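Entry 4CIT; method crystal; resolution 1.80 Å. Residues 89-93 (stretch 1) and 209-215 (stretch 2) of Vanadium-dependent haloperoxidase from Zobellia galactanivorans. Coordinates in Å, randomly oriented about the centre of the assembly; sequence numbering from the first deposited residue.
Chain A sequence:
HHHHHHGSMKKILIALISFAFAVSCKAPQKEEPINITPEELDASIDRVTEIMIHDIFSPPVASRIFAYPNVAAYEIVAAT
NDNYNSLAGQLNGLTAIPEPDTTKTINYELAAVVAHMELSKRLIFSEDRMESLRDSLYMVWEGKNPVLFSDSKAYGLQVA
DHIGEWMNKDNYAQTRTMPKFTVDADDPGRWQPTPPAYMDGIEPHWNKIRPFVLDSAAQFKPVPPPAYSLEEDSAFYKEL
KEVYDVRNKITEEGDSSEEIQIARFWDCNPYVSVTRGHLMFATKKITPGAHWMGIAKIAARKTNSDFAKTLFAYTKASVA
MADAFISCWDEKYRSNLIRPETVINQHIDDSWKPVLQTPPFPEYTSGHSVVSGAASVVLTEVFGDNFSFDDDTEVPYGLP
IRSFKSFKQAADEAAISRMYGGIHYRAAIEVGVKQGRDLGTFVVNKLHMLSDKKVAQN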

# COMPACT_ATOMS: atom_id res chain seq x y z
N GLY A 89 -4.41 9.84 19.64
CA GLY A 89 -4.42 8.99 20.72
C GLY A 89 -4.47 7.51 20.33
O GLY A 89 -4.35 6.62 21.20
N GLN A 90 -4.74 7.25 19.06
CA GLN A 90 -4.86 5.86 18.54
C GLN A 90 -3.66 5.46 17.66
O GLN A 90 -3.23 4.28 17.68
CB GLN A 90 -6.16 5.70 17.77
CG GLN A 90 -7.44 6.10 18.49
CD GLN A 90 -8.68 5.52 17.83
OE1 GLN A 90 -9.61 6.20 17.28
NE2 GLN A 90 -8.74 4.24 17.89
N LEU A 91 -3.13 6.37 16.90
CA LEU A 91 -1.93 6.13 16.10
C LEU A 91 -0.72 6.59 16.89
O LEU A 91 -0.80 7.66 17.59
CB LEU A 91 -1.98 6.85 14.75
CG LEU A 91 -3.14 6.61 13.82
CD1 LEU A 91 -3.05 7.24 12.46
CD2 LEU A 91 -3.30 5.14 13.67
N ASN A 92 0.43 5.91 16.75
CA ASN A 92 1.60 6.26 17.55
C ASN A 92 2.10 7.68 17.41
O ASN A 92 2.44 8.07 16.33
CB ASN A 92 2.74 5.26 17.18
CG ASN A 92 2.37 3.78 17.60
OD1 ASN A 92 1.69 3.55 18.63
ND2 ASN A 92 2.87 2.81 16.86
N GLY A 93 2.11 8.44 18.50
CA GLY A 93 2.61 9.83 18.50
C GLY A 93 1.59 10.93 18.05
O GLY A 93 1.96 12.06 18.03
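Stretch 2 209-215: IRPFVLD

Two irregular segments of one chain, at least 118 residues apart in sequence wherever they touch, meet in a small contact organised around a single asparagine, Asn 92, which gives three hydrogen bonds to backbone carbonyls of stretch 2. Neither segment forms regular helix or strand, and together they bury 321 Å² on one another. The backbones come closest where Leu 91 faces Phe 212, their CA atoms 5.1 Å apart. From this point the chains run in roughly opposite senses: Asn 92, one residue further along stretch 1, reaches back as far as Arg 210.

The main-chain link is Asn 92 N to Phe 212 O, 2.8 Å long with an angle of 162° at the hydrogen. The same carbonyl also receives a CA-H...O contact, Leu 91 CA lying 3.2 Å from Phe 212 O. The side chain of Asn 92, with chi1 in the m well and its CA-to-CB bond directed toward stretch 2, carries its amide to a pair of carbonyls: ND2 donates to Pro 211 O and to Leu 214 O, each at 2.9 Å. One amide nitrogen thus ties together two carbonyls three residues apart, where the backbone of stretch 2 bends at Phe 212 and Val 213, both with negative psi.

Beside this polar centre, Leu 91 supplies the apolar part of the contact. Its CD1 lies 4.1 Å from Phe 212 CD1, approaching the ring obliquely, and its CD2 lies 4.0 Å from Val 213 CG2. Towards the start of stretch 2, Arg 210 extends along Asn 92, whose O sits over one face of the guanidinium, 3.8 Å from Arg 210 NE; NH1 and NH2 of the arginine are hydrogen-bonded elsewhere in the structure. Gly 89, Ile 209 and Asp 215 make no contact across the pair.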

# COMPACT_ATOMS: atom_id res chain seq x y z
N ILE A 209 11.29 2.46 10.72
CA ILE A 209 10.26 3.53 10.55
C ILE A 209 9.27 3.34 11.71
O ILE A 209 8.91 2.23 12.08
CB ILE A 209 9.55 3.34 9.19
CG1 ILE A 209 10.57 3.42 8.00
CG2 ILE A 209 8.44 4.41 9.10
CD1 ILE A 209 11.25 4.76 7.90
N ARG A 210 8.78 4.43 12.28
CA ARG A 210 7.70 4.37 13.25
C ARG A 210 6.45 3.75 12.71
O ARG A 210 5.85 4.29 11.78
CB ARG A 210 7.39 5.79 13.70
CG ARG A 210 6.36 5.88 14.87
CD ARG A 210 5.93 7.28 15.15
NE ARG A 210 5.34 7.91 13.95
CZ ARG A 210 5.34 9.20 13.69
NH1 ARG A 210 5.86 10.08 14.52
NH2 ARG A 210 4.73 9.62 12.64
N PRO A 211 5.99 2.63 13.28
CA PRO A 211 4.71 2.14 12.81
C PRO A 211 3.52 3.01 13.26
O PRO A 211 3.62 3.77 14.26
CB PRO A 211 4.59 0.76 13.46
CG PRO A 211 5.80 0.53 14.24
CD PRO A 211 6.55 1.83 14.37
N PHE A 212 2.44 3.01 12.50
CA PHE A 212 1.22 3.73 12.93
C PHE A 212 0.47 3.12 14.08
O PHE A 212 0.02 3.83 14.99
CB PHE A 212 0.26 3.83 11.73
CG PHE A 212 0.69 4.79 10.67
CD1 PHE A 212 0.60 6.18 10.87
CD2 PHE A 212 1.26 4.36 9.49
CE1 PHE A 212 0.97 7.05 9.85
CE2 PHE A 212 1.71 5.26 8.49
CZ PHE A 212 1.47 6.62 8.66
N VAL A 213 0.28 1.79 14.05
CA VAL A 213 -0.60 1.06 15.01
C VAL A 213 0.16 -0.04 15.80
O VAL A 213 -0.14 -0.38 16.97
CB VAL A 213 -1.76 0.37 14.22
CG1 VAL A 213 -2.82 -0.13 15.15
CG2 VAL A 213 -2.40 1.28 13.18
N LEU A 214 1.16 -0.65 15.16
CA LEU A 214 1.90 -1.74 15.79
C LEU A 214 2.57 -1.24 17.04
O LEU A 214 2.97 -0.07 17.12
CB LEU A 214 3.00 -2.29 14.93
CG LEU A 214 2.59 -2.78 13.54
CD1 LEU A 214 3.80 -3.26 12.76
CD2 LEU A 214 1.52 -3.81 13.68
N ASP A 215 2.66 -2.14 18.01
CA ASP A 215 3.48 -1.85 19.20
C ASP A 215 4.97 -1.85 18.91
O ASP A 215 5.76 -1.12 19.54
CB ASP A 215 3.14 -2.86 20.29
CG ASP A 215 1.69 -2.75 20.74
OD1 ASP A 215 1.19 -1.62 20.94
OD2 ASP A 215 1.04 -3.84 20.87